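Local coordinates for protein polyketide Synthase III (Ectocarpus siliculosus, PDB 4B0N) that acts as a type III polyketide synthase, a probable acyltransferase linked to phlorotannin monomer biosynthesis, and holds arachidonic acid in a pocket, at residues M48-P53 with V370-S375; E73-V78 with D232-A237; R142-A147 with A249-G254; H271-E276 with I307-D312; V330-R335 with W356-E361. One frame throughout, in Å; residues are numbered along the deposited sequence.

Contact 1: M48-P53 with V370-S375; sequences MAIGNP and VMFVLS
Strand 48-51 passes helix 370-375 with the two axes 9.0 Å apart at their closest and their directions 121° apart, which sets Ile50 against Phe372 and Met48 against Ser375. The Ile50-Phe372 pair is a CH-pi contact: Ile50 CG2 stands 3.8 Å from the centroid of the Phe372 ring, only 4° off the ring normal, so the methyl sits over the middle of the face. Ile50 CB approaches the same face nearer its rim, 3.7 Å from Phe372 CE2. The torsion of Ile50 that puts CG1 between the backbone N and the carbonyl carbon leaves CG2 beside the N, where it can reach the ring. At the edge of that ring, close to its plane, Gly51 O lies 3.5 Å from Phe372 CZ, while the amide of Asn52 meets the ring obliquely. An alanine in place of Phe372 would probably leave Ile50 CG2 without the ring beneath it and open a gap beside Gly51 and Asn52. Nearer the start of the segment Met48 takes over. Its SD is 3.6 Å from Ser375 CB, and its CE is 3.8 Å from Leu374 CD1, the Met48 and Leu374 chains crossing at about a right angle. No hydrogen bond joins the segments; the strand is bonded within its sheet, Ala49 pairing with Ala249. Met371 of the helix also packs on Ala197 and Phe201 of helix 196-210. A buried helix laid against the sheet of the other half of the chain is characteristic of the layered thiolase fold.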
# COMPACT_ATOMS: atom_id res chain seq x y z
N MET A 48 12.99 16.99 6.70
CA MET A 48 12.54 15.91 7.57
C MET A 48 11.93 16.48 8.84
O MET A 48 12.43 17.45 9.41
CB MET A 48 13.71 14.98 7.89
CG MET A 48 13.35 13.78 8.76
SD MET A 48 14.56 12.44 8.66
CE MET A 48 13.97 11.58 7.21
N ALA A 49 10.83 15.87 9.28
CA ALA A 49 10.19 16.24 10.54
C ALA A 49 9.71 15.02 11.30
O ALA A 49 9.18 14.07 10.70
CB ALA A 49 9.05 17.22 10.30
N ILE A 50 9.91 15.03 12.61
CA ILE A 50 9.36 14.00 13.50
C ILE A 50 8.15 14.56 14.26
O ILE A 50 8.02 15.78 14.42
CB ILE A 50 10.41 13.44 14.48
CG1 ILE A 50 11.08 14.57 15.28
CG2 ILE A 50 11.44 12.60 13.73
CD1 ILE A 50 11.78 14.12 16.55
N GLY A 51 7.29 13.66 14.71
CA GLY A 51 6.07 14.06 15.42
C GLY A 51 5.54 12.97 16.32
O GLY A 51 5.79 11.78 16.11
N ASN A 52 4.78 13.38 17.33
CA ASN A 52 4.21 12.46 18.30
C ASN A 52 2.80 12.84 18.72
O ASN A 52 2.43 14.02 18.66
CB ASN A 52 5.11 12.36 19.52
CG ASN A 52 6.35 11.54 19.26
OD1 ASN A 52 6.27 10.42 18.76
ND2 ASN A 52 7.51 12.10 19.58
N PRO A 53 1.99 11.85 19.13
CA PRO A 53 0.68 12.16 19.69
C PRO A 53 0.77 12.87 21.04
O PRO A 53 1.87 13.09 21.56
CB PRO A 53 0.02 10.78 19.84
CG PRO A 53 1.16 9.83 19.92
CD PRO A 53 2.20 10.39 19.00
N VAL A 370 12.68 4.09 12.38
CA VAL A 370 13.91 4.21 11.60
C VAL A 370 14.21 5.68 11.27
O VAL A 370 15.37 6.10 11.32
CB VAL A 370 13.84 3.39 10.29
CG1 VAL A 370 15.22 3.17 9.70
CG2 VAL A 370 13.16 2.04 10.53
N MET A 371 13.17 6.43 10.93
CA MET A 371 13.28 7.86 10.61
C MET A 371 13.67 8.68 11.84
O MET A 371 14.33 9.71 11.72
CB MET A 371 11.96 8.41 10.05
CG MET A 371 11.17 7.47 9.15
SD MET A 371 11.17 7.95 7.42
CE MET A 371 10.05 9.35 7.42
N PHE A 372 13.23 8.24 13.01
CA PHE A 372 13.59 8.91 14.26
C PHE A 372 15.09 8.77 14.54
O PHE A 372 15.75 9.75 14.86
CB PHE A 372 12.75 8.37 15.43
CG PHE A 372 11.40 9.03 15.57
CD1 PHE A 372 10.37 8.74 14.69
CD2 PHE A 372 11.16 9.92 16.61
CE1 PHE A 372 9.13 9.34 14.83
CE2 PHE A 372 9.92 10.52 16.76
CZ PHE A 372 8.90 10.23 15.86
N VAL A 373 15.60 7.54 14.42
CA VAL A 373 17.03 7.27 14.57
C VAL A 373 17.81 8.05 13.52
O VAL A 373 18.78 8.74 13.84
CB VAL A 373 17.36 5.76 14.42
CG1 VAL A 373 18.84 5.50 14.61
CG2 VAL A 373 16.54 4.92 15.39
N LEU A 374 17.37 7.94 12.27
CA LEU A 374 17.96 8.66 11.15
C LEU A 374 17.99 10.16 11.42
O LEU A 374 19.01 10.82 11.19
CB LEU A 374 17.18 8.33 9.87
CG LEU A 374 17.72 8.57 8.46
CD1 LEU A 374 17.28 9.93 7.93
CD2 LEU A 374 19.24 8.38 8.34
N SER A 375 16.88 10.70 11.94
CA SER A 375 16.78 12.12 12.27
C SER A 375 17.39 12.42 13.64
O SER A 375 16.93 13.32 14.36
CB SER A 375 15.33 12.60 12.22
OG SER A 375 15.24 13.98 12.50

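Contact 2: E73-V78 with D232-A237; sequences ESIKPV and DNINDA
Ile75 sends its side chain over the start of helix 234-237, and each of its outer carbons has a different partner. CD1 reaches the buried Ala237, 3.6 Å from its CB, and it also lies 3.6 Å from the backbone Asn233 O. The other branch, CG2, meets Ile234: it is 3.8 Å from Ile234 CG1 and nearly as close to CD1 of the same residue, the two isoleucines crossing at a slant. Because CG1 of Ile75 lies between the backbone N and the carbonyl carbon (chi1 56°), CG2 is turned beside the backbone N and the two branches divide the helix end between them. Ile75 CG1 in turn runs past the Asp232 carboxylate, the two side chains sliding by in opposite senses. Asp232 reaches beyond it to Ser74, whose CB is 3.3 Å from Asp232 OD1 and about as far from OD2. This is a contact of carbon with oxygen, and no hydrogen bond crosses between the segments. Ile75 and Ala237 are buried, whereas Ser74, Asp232 and Ile234 are exposed, so a buried apolar pair has an exposed margin, polar at Ser74 and Asp232 and aliphatic at Ile234. Ala237 also packs against Leu79 and Ile82 of helix 79-84. The turn that Ile75 covers is a capped one: Asn233 OD1 accepts from Asn235 N at 2.8 Å, in the carbonyl plane. An asparagine in this role is a classical N-cap, here starting helix 234-242, whose Ala237 side chain lies about 9 Å from the bound arachidonic acid.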
# COMPACT_ATOMS: atom_id res chain seq x y z
N GLU A 73 -4.97 -12.37 34.59
CA GLU A 73 -4.52 -13.11 35.77
C GLU A 73 -4.04 -14.53 35.45
O GLU A 73 -4.60 -15.52 35.93
CB GLU A 73 -5.59 -13.06 36.87
CG GLU A 73 -5.78 -11.66 37.45
CD GLU A 73 -6.88 -11.56 38.49
OE1 GLU A 73 -7.48 -12.59 38.86
OE2 GLU A 73 -7.16 -10.43 38.94
N SER A 74 -2.99 -14.59 34.63
CA SER A 74 -2.26 -15.82 34.31
C SER A 74 -0.84 -15.43 33.94
O SER A 74 0.07 -16.27 33.92
CB SER A 74 -2.93 -16.56 33.15
OG SER A 74 -2.14 -17.66 32.72
N ILE A 75 -0.66 -14.14 33.65
CA ILE A 75 0.63 -13.56 33.26
C ILE A 75 0.96 -12.33 34.12
O ILE A 75 1.89 -11.58 33.81
CB ILE A 75 0.64 -13.16 31.77
CG1 ILE A 75 -0.51 -12.19 31.47
CG2 ILE A 75 0.58 -14.39 30.88
CD1 ILE A 75 -0.24 -11.24 30.33
N LYS A 76 0.20 -12.16 35.20
CA LYS A 76 0.35 -11.02 36.11
C LYS A 76 1.74 -10.91 36.79
O LYS A 76 2.30 -9.82 36.84
CB LYS A 76 -0.77 -11.04 37.17
CG LYS A 76 -1.00 -9.71 37.89
CD LYS A 76 -1.69 -8.69 37.00
CE LYS A 76 -3.17 -8.99 36.80
NZ LYS A 76 -3.76 -8.14 35.73
N PRO A 77 2.28 -12.04 37.30
CA PRO A 77 3.59 -11.97 37.98
C PRO A 77 4.76 -11.67 37.04
O PRO A 77 5.85 -11.32 37.50
CB PRO A 77 3.75 -13.37 38.59
CG PRO A 77 2.91 -14.25 37.73
CD PRO A 77 1.72 -13.40 37.37
N VAL A 78 4.53 -11.81 35.74
CA VAL A 78 5.55 -11.59 34.72
C VAL A 78 5.68 -10.11 34.35
O VAL A 78 6.77 -9.64 34.03
CB VAL A 78 5.24 -12.42 33.44
CG1 VAL A 78 6.41 -12.38 32.47
CG2 VAL A 78 4.91 -13.86 33.80
N ASP A 232 -4.79 -12.33 27.61
CA ASP A 232 -4.11 -13.19 28.58
C ASP A 232 -3.06 -14.06 27.89
O ASP A 232 -3.14 -15.29 27.88
CB ASP A 232 -5.14 -14.06 29.32
CG ASP A 232 -4.68 -14.46 30.71
OD1 ASP A 232 -3.58 -14.03 31.14
OD2 ASP A 232 -5.43 -15.21 31.38
N ASN A 233 -2.07 -13.38 27.32
CA ASN A 233 -1.07 -13.99 26.46
C ASN A 233 0.29 -13.37 26.73
O ASN A 233 0.40 -12.15 26.87
CB ASN A 233 -1.48 -13.76 25.00
CG ASN A 233 -0.73 -14.66 24.03
OD1 ASN A 233 0.49 -14.56 23.89
ND2 ASN A 233 -1.46 -15.53 23.35
N ILE A 234 1.32 -14.21 26.81
CA ILE A 234 2.68 -13.74 27.07
C ILE A 234 3.19 -12.88 25.92
O ILE A 234 3.79 -11.83 26.14
CB ILE A 234 3.66 -14.91 27.34
CG1 ILE A 234 3.27 -15.69 28.61
CG2 ILE A 234 5.09 -14.40 27.51
CD1 ILE A 234 2.27 -16.81 28.38
N ASN A 235 2.91 -13.32 24.69
CA ASN A 235 3.31 -12.58 23.49
C ASN A 235 2.71 -11.18 23.44
O ASN A 235 3.44 -10.20 23.25
CB ASN A 235 2.96 -13.38 22.23
CG ASN A 235 3.40 -12.69 20.95
OD1 ASN A 235 2.63 -12.56 20.00
ND2 ASN A 235 4.66 -12.24 20.91
N ASP A 236 1.39 -11.08 23.62
CA ASP A 236 0.69 -9.80 23.59
C ASP A 236 1.13 -8.85 24.70
O ASP A 236 1.27 -7.65 24.47
CB ASP A 236 -0.83 -10.00 23.64
CG ASP A 236 -1.44 -10.17 22.25
OD1 ASP A 236 -0.75 -10.66 21.33
OD2 ASP A 236 -2.63 -9.82 22.08
N ALA A 237 1.36 -9.39 25.89
CA ALA A 237 1.89 -8.62 27.02
C ALA A 237 3.22 -7.94 26.66
O ALA A 237 3.42 -6.76 26.96
CB ALA A 237 2.06 -9.51 28.24

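Contact 3: R142-A147 with A249-G254; sequences RAIKEA and AAVLKG
Ala143, Ala147 and Val251 form the dense part of this contact, where the last turn of helix 142-146 lies on strand 249-254. Ala143 CB touches Ala249 CB at 4.0 Å, methyl against methyl. Val251 packs between Ala143 and Ala147: its CG2 is 3.8 Å from the backbone Ala143 O, and its CB is 4.0 Å from Ala147 CB. With CG1 anti to the backbone N (chi1 -172°), CG2 is the branch left beside that N, and it also meets Ile144 CG1, the two side chains crossing at about a right angle. The axes come within 7.7 Å and their directions differ by 37°, a helix laid on a sheet as in the alpha/beta layers of the thiolase fold. In that sheet strand 245-255 is an inner one, between strands 42-51 and 215-223, and Leu217 of the latter packs on both Ile144 and Val251. The outer side of the helix is different in kind. Lys145 points away from the strand into an exposed position, and Glu146 is exposed too. Arg142, partly exposed, takes no part with this strand; it forms a salt bridge with Asp138 and a hydrogen bond to Ile50 O of strand 42-51.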
# COMPACT_ATOMS: atom_id res chain seq x y z
N ARG A 142 5.75 20.85 8.68
CA ARG A 142 7.11 21.13 9.14
C ARG A 142 8.19 20.57 8.22
O ARG A 142 9.20 21.22 7.97
CB ARG A 142 7.31 20.65 10.58
CG ARG A 142 6.72 21.59 11.62
CD ARG A 142 7.19 21.28 13.02
NE ARG A 142 6.38 20.25 13.67
CZ ARG A 142 6.77 18.99 13.87
NH1 ARG A 142 7.97 18.59 13.48
NH2 ARG A 142 5.95 18.14 14.47
N ALA A 143 7.96 19.36 7.70
CA ALA A 143 8.90 18.71 6.78
C ALA A 143 9.16 19.56 5.53
O ALA A 143 10.31 19.78 5.15
CB ALA A 143 8.40 17.33 6.39
N ILE A 144 8.07 20.02 4.91
CA ILE A 144 8.13 20.88 3.73
C ILE A 144 8.85 22.20 4.05
O ILE A 144 9.66 22.68 3.25
CB ILE A 144 6.72 21.15 3.16
CG1 ILE A 144 6.10 19.85 2.63
CG2 ILE A 144 6.75 22.20 2.06
CD1 ILE A 144 4.60 19.89 2.45
N LYS A 145 8.55 22.77 5.22
CA LYS A 145 9.18 24.01 5.69
C LYS A 145 10.70 23.88 5.79
O LYS A 145 11.43 24.81 5.45
CB LYS A 145 8.60 24.45 7.04
CG LYS A 145 7.23 25.09 6.96
CD LYS A 145 6.62 25.26 8.35
CE LYS A 145 5.13 25.56 8.26
NZ LYS A 145 4.53 25.80 9.60
N GLU A 146 11.16 22.73 6.27
CA GLU A 146 12.59 22.48 6.43
C GLU A 146 13.27 22.16 5.10
O GLU A 146 14.49 22.26 4.98
CB GLU A 146 12.85 21.37 7.46
CG GLU A 146 12.53 21.79 8.89
CD GLU A 146 13.49 21.19 9.91
OE1 GLU A 146 14.72 21.41 9.78
OE2 GLU A 146 13.02 20.51 10.86
N ALA A 147 12.46 21.77 4.11
CA ALA A 147 12.94 21.58 2.75
C ALA A 147 12.94 22.89 1.97
O ALA A 147 13.36 22.94 0.81
CB ALA A 147 12.09 20.54 2.03
N ALA A 249 8.04 12.32 8.65
CA ALA A 249 7.90 12.62 7.23
C ALA A 249 9.22 13.03 6.60
O ALA A 249 10.13 13.50 7.29
CB ALA A 249 6.84 13.70 7.02
N ALA A 250 9.32 12.84 5.29
CA ALA A 250 10.52 13.19 4.54
C ALA A 250 10.16 13.70 3.15
O ALA A 250 9.35 13.09 2.45
CB ALA A 250 11.45 11.99 4.44
N VAL A 251 10.76 14.82 2.78
CA VAL A 251 10.61 15.35 1.43
C VAL A 251 11.84 14.93 0.63
O VAL A 251 12.96 14.97 1.13
CB VAL A 251 10.47 16.89 1.41
CG1 VAL A 251 10.12 17.37 0.01
CG2 VAL A 251 9.40 17.34 2.40
N LEU A 252 11.61 14.51 -0.61
CA LEU A 252 12.69 13.98 -1.43
C LEU A 252 12.84 14.71 -2.75
O LEU A 252 11.87 14.93 -3.47
CB LEU A 252 12.49 12.48 -1.66
CG LEU A 252 13.03 11.66 -0.49
CD1 LEU A 252 11.99 10.68 0.04
CD2 LEU A 252 14.32 10.95 -0.87
N LYS A 253 14.08 15.10 -3.04
CA LYS A 253 14.45 15.75 -4.29
C LYS A 253 15.42 14.88 -5.09
O LYS A 253 16.08 13.99 -4.54
CB LYS A 253 15.07 17.13 -4.02
CG LYS A 253 16.35 17.10 -3.20
CD LYS A 253 16.98 18.49 -3.10
CE LYS A 253 18.18 18.47 -2.17
NZ LYS A 253 18.86 19.79 -2.11
N GLY A 254 15.49 15.13 -6.40
CA GLY A 254 16.46 14.48 -7.28
C GLY A 254 17.48 15.49 -7.77
O GLY A 254 17.18 16.33 -8.61

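Contact 4: H271-E276 with I307-D312; sequences HAWLME and IAFFAD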
# COMPACT_ATOMS: atom_id res chain seq x y z
N HIS A 271 18.62 -1.83 -0.88
CA HIS A 271 18.82 -3.27 -0.94
C HIS A 271 17.80 -4.00 -0.12
O HIS A 271 17.36 -3.50 0.92
CB HIS A 271 20.24 -3.63 -0.48
CG HIS A 271 20.65 -5.05 -0.80
ND1 HIS A 271 20.73 -5.50 -2.07
CD2 HIS A 271 21.03 -6.10 0.02
CE1 HIS A 271 21.13 -6.79 -2.05
NE2 HIS A 271 21.32 -7.15 -0.77
N ALA A 272 17.40 -5.17 -0.59
CA ALA A 272 16.45 -6.03 0.10
C ALA A 272 16.95 -7.47 0.13
O ALA A 272 17.83 -7.84 -0.64
CB ALA A 272 15.09 -5.95 -0.56
N TRP A 273 16.40 -8.27 1.04
CA TRP A 273 16.68 -9.70 1.09
C TRP A 273 15.70 -10.43 1.97
O TRP A 273 15.57 -10.13 3.15
CB TRP A 273 18.10 -9.99 1.56
CG TRP A 273 18.50 -11.42 1.34
CD1 TRP A 273 18.55 -12.45 2.28
CD2 TRP A 273 18.88 -12.05 0.06
NE1 TRP A 273 18.94 -13.63 1.70
CE2 TRP A 273 19.15 -13.47 0.37
CE3 TRP A 273 19.03 -11.61 -1.25
CZ2 TRP A 273 19.55 -14.37 -0.60
CZ3 TRP A 273 19.43 -12.53 -2.22
CH2 TRP A 273 19.69 -13.87 -1.91
N LEU A 274 15.01 -11.41 1.38
CA LEU A 274 14.10 -12.28 2.12
C LEU A 274 14.87 -13.49 2.66
O LEU A 274 15.57 -14.19 1.91
CB LEU A 274 12.96 -12.75 1.21
CG LEU A 274 11.54 -12.90 1.78
CD1 LEU A 274 10.61 -13.38 0.68
CD2 LEU A 274 11.47 -13.85 2.97
N MET A 275 14.74 -13.74 3.96
CA MET A 275 15.45 -14.83 4.62
C MET A 275 14.66 -16.14 4.54
O MET A 275 13.45 -16.16 4.81
CB MET A 275 15.73 -14.48 6.08
CG MET A 275 16.50 -13.18 6.27
SD MET A 275 16.22 -12.44 7.89
CE MET A 275 17.12 -10.90 7.71
N GLU A 276 15.35 -17.21 4.15
CA GLU A 276 14.74 -18.54 4.03
C GLU A 276 14.35 -19.10 5.39
O GLU A 276 15.11 -18.99 6.36
CB GLU A 276 15.69 -19.50 3.32
CG GLU A 276 15.96 -19.16 1.86
CD GLU A 276 17.17 -19.86 1.28
OE1 GLU A 276 17.23 -21.11 1.35
OE2 GLU A 276 18.07 -19.17 0.75
N ILE A 307 21.71 -11.13 9.29
CA ILE A 307 22.01 -9.69 9.13
C ILE A 307 23.37 -9.43 8.48
O ILE A 307 23.55 -8.41 7.81
CB ILE A 307 21.83 -8.89 10.46
CG1 ILE A 307 21.80 -7.38 10.20
CG2 ILE A 307 22.90 -9.26 11.49
CD1 ILE A 307 20.63 -6.91 9.37
N ALA A 308 24.31 -10.35 8.67
CA ALA A 308 25.62 -10.26 8.03
C ALA A 308 25.49 -10.35 6.51
O ALA A 308 26.00 -9.50 5.79
CB ALA A 308 26.56 -11.34 8.56
N PHE A 309 24.78 -11.38 6.04
CA PHE A 309 24.60 -11.63 4.61
C PHE A 309 23.92 -10.46 3.88
O PHE A 309 24.24 -10.18 2.73
CB PHE A 309 23.81 -12.93 4.37
CG PHE A 309 23.75 -13.35 2.93
CD1 PHE A 309 24.82 -14.05 2.35
CD2 PHE A 309 22.64 -13.06 2.15
CE1 PHE A 309 24.77 -14.44 1.02
CE2 PHE A 309 22.59 -13.45 0.81
CZ PHE A 309 23.66 -14.14 0.25
N PHE A 310 23.00 -9.79 4.58
CA PHE A 310 22.30 -8.63 4.03
C PHE A 310 23.21 -7.40 3.93
O PHE A 310 23.27 -6.75 2.88
CB PHE A 310 21.05 -8.32 4.86
CG PHE A 310 20.46 -6.96 4.59
CD1 PHE A 310 19.77 -6.69 3.41
CD2 PHE A 310 20.59 -5.93 5.53
CE1 PHE A 310 19.23 -5.44 3.16
CE2 PHE A 310 20.04 -4.68 5.29
CZ PHE A 310 19.37 -4.43 4.11
N ALA A 311 23.90 -7.08 5.02
CA ALA A 311 24.73 -5.88 5.11
C ALA A 311 26.03 -6.00 4.32
O ALA A 311 26.46 -5.03 3.68
CB ALA A 311 25.01 -5.52 6.56
N ASP A 312 26.66 -7.17 4.37
CA ASP A 312 27.84 -7.45 3.56
C ASP A 312 27.48 -7.55 2.08
O ASP A 312 28.31 -7.28 1.22
CB ASP A 312 28.55 -8.72 4.03
CG ASP A 312 29.31 -8.53 5.33
OD1 ASP A 312 29.88 -7.44 5.55
OD2 ASP A 312 29.35 -9.49 6.14
O HOH W 1 22.45 -10.07 0.13
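Two aromatic pairs, Trp273 with Phe309 and His271 with Phe310, join strand 271-274 to helix 307-312, and they are turned differently. Phe309 comes to Trp273 rim first: its CE2 stands 3.4 Å above the indole plane, displaced from the middle, and is 3.5 Å from Trp273 CE2. The planes make 57°, an oblique pairing. His271 and Phe310 lie much flatter to one another, at 22°, but are slid apart to a centroid separation of 5.6 Å, so there is little overlap; His271 CD2 is 3.7 Å from Phe310 CD1. The edge of the Phe310 ring also faces the strand backbone, with CE1 3.5 Å from His271 O. Trp273 CG is anti to the backbone N (chi1 -168°), which starts the indole on its way to Phe309. A water joins the pairs, donating to Phe309 O at 3.2 Å and lying in the plane of the His271 ring, 3.3 Å from NE2. An alanine at Trp273 would probably leave Phe309 CE2 without the indole face it rests on, although the CB contact with Phe310 would remain. Strand 265-274 is an outermost strand of its sheet within the chain, and Ala406 of neighbouring strand 405-413 and Phe398 of strand 394-401 also pack on Phe310. Helix 299-316 thus covers the sheet, with helix 335-345 touching it through Leu345, while Arg182 of the second subunit packs on Trp273.

Contact 5: V330-R335 with W356-E361; sequences VHPGGR and WAVLGE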
# COMPACT_ATOMS: atom_id res chain seq x y z
N VAL A 330 19.96 1.29 13.01
CA VAL A 330 19.24 0.05 13.25
C VAL A 330 17.84 0.36 13.78
O VAL A 330 17.67 1.26 14.61
CB VAL A 330 19.99 -0.87 14.24
CG1 VAL A 330 19.29 -2.22 14.35
CG2 VAL A 330 21.43 -1.06 13.82
N HIS A 331 16.86 -0.39 13.30
CA HIS A 331 15.47 -0.26 13.74
C HIS A 331 15.31 -0.65 15.19
O HIS A 331 15.54 -1.81 15.55
CB HIS A 331 14.56 -1.09 12.83
CG HIS A 331 13.16 -1.25 13.36
ND1 HIS A 331 12.26 -0.25 13.34
CD2 HIS A 331 12.51 -2.35 13.92
CE1 HIS A 331 11.10 -0.68 13.87
NE2 HIS A 331 11.25 -1.97 14.23
N PRO A 332 14.92 0.32 16.04
CA PRO A 332 14.75 0.07 17.48
C PRO A 332 13.44 -0.66 17.77
O PRO A 332 12.51 -0.08 18.34
CB PRO A 332 14.75 1.47 18.08
CG PRO A 332 14.22 2.35 16.99
CD PRO A 332 14.61 1.72 15.69
N GLY A 333 13.38 -1.93 17.38
CA GLY A 333 12.16 -2.74 17.52
C GLY A 333 12.01 -3.40 18.87
O GLY A 333 10.96 -3.97 19.18
N GLY A 334 13.06 -3.32 19.68
CA GLY A 334 13.08 -3.93 21.01
C GLY A 334 14.48 -4.20 21.50
O GLY A 334 15.45 -4.08 20.75
N ARG A 335 14.58 -4.56 22.78
CA ARG A 335 15.86 -4.84 23.43
C ARG A 335 16.67 -5.84 22.61
O ARG A 335 17.77 -5.53 22.15
CB ARG A 335 15.62 -5.37 24.85
CG ARG A 335 16.74 -5.08 25.84
CD ARG A 335 16.40 -5.63 27.22
NE ARG A 335 16.89 -4.78 28.30
CZ ARG A 335 18.09 -4.89 28.87
NH1 ARG A 335 18.94 -5.82 28.48
NH2 ARG A 335 18.43 -4.05 29.85
N TRP A 356 19.17 3.09 20.74
CA TRP A 356 18.76 2.96 22.13
C TRP A 356 18.02 4.17 22.60
O TRP A 356 17.04 4.07 23.34
CB TRP A 356 19.96 2.70 23.03
CG TRP A 356 20.58 1.34 22.86
CD1 TRP A 356 21.84 1.04 22.33
CD2 TRP A 356 20.00 0.03 23.20
NE1 TRP A 356 22.06 -0.31 22.33
CE2 TRP A 356 21.00 -0.98 22.84
CE3 TRP A 356 18.79 -0.38 23.76
CZ2 TRP A 356 20.78 -2.33 23.03
CZ3 TRP A 356 18.58 -1.75 23.95
CH2 TRP A 356 19.55 -2.70 23.59
N ALA A 357 18.49 5.34 22.16
CA ALA A 357 17.90 6.63 22.54
C ALA A 357 16.46 6.78 22.07
O ALA A 357 15.60 7.24 22.82
CB ALA A 357 18.76 7.77 22.03
N VAL A 358 16.20 6.39 20.82
CA VAL A 358 14.85 6.44 20.26
C VAL A 358 13.95 5.47 21.02
O VAL A 358 12.88 5.85 21.49
CB VAL A 358 14.85 6.14 18.74
CG1 VAL A 358 13.45 5.80 18.24
CG2 VAL A 358 15.42 7.32 17.98
N LEU A 359 14.42 4.23 21.15
CA LEU A 359 13.70 3.17 21.88
C LEU A 359 13.34 3.58 23.30
O LEU A 359 12.21 3.38 23.74
CB LEU A 359 14.55 1.89 21.88
CG LEU A 359 13.97 0.50 22.17
CD1 LEU A 359 14.09 0.12 23.64
CD2 LEU A 359 12.54 0.33 21.65
N GLY A 360 14.30 4.17 24.01
CA GLY A 360 14.11 4.60 25.40
C GLY A 360 13.09 5.72 25.56
O GLY A 360 12.35 5.75 26.55
N GLU A 361 13.06 6.63 24.59
CA GLU A 361 12.20 7.81 24.66
C GLU A 361 10.83 7.59 24.03
O GLU A 361 9.83 8.13 24.51
CB GLU A 361 12.92 9.02 24.03
CG GLU A 361 12.08 10.28 23.83
CD GLU A 361 11.49 10.84 25.11
OE1 GLU A 361 11.99 10.54 26.22
OE2 GLU A 361 10.50 11.60 25.02
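Leu359 meets Pro332 with one atom after another. At the root, Leu359 CB rests 3.8 Å from Pro332 CB. With Leu359 CG anti to the backbone N (chi1 -161°), the next atom stands 4.1 Å from Pro332 O. At the tip, CD2 reaches that same carbonyl, 3.3 Å from Pro332 O, and passes near Gly334 N. On the neighbouring position of the helix Val358 CG1 is 3.7 Å from Pro332 CG, so the proline ring is gripped by two consecutive residues. Earlier in the helix, Trp356 swings its indole round to the far end of the loop, where CH2 is 3.6 Å from Arg335 O, approached obliquely. The loop that presents these atoms is sharply bent. Pro332 is the centre of an inverse gamma turn, closed by the bond from Gly333 N to His331 O at 2.8 Å. Gly334 takes a phi of 157°, a conformation in which a CB would be jammed against the preceding carbonyl O; it stands at the N-cap of helix 335-345, about 9 Å from the bound arachidonic acid. Outside the pair of segments, Ile338 of that helix packs on both Pro332 and Trp356. No hydrogen bond passes between the segments: helix 353-362 is fitted to the loop by apolar contacts and by carbon atoms resting on loop carbonyl oxygens, and the bend is local, with the Gly333 N to His331 O bond closing the turn and Gly334 in a conformation suited to a residue without CB.

Contacts 3 and 5 are buried and largely apolar, and contact 1 is partly buried close to the chain's centre; contact 2, about 27 Å from that centre to its own, has mostly exposed residues round a buried Ile75-Ala237 pair and mixes carboxylate with aliphatic carbon. Contacts 1 and 3 share a sheet: strands 42-51 and 245-255 are neighbours, with helix 369-385 reached in one and helix 121-146 in the other. Contact 5 touches contact 1, the two meeting where Val358 and Pro332 pack on Val373 of helix 369-385. Contact 4 lies on the second sheet, is aromatic and water-bridged, and touches the second subunit. None of the five has a direct hydrogen bond between its segments.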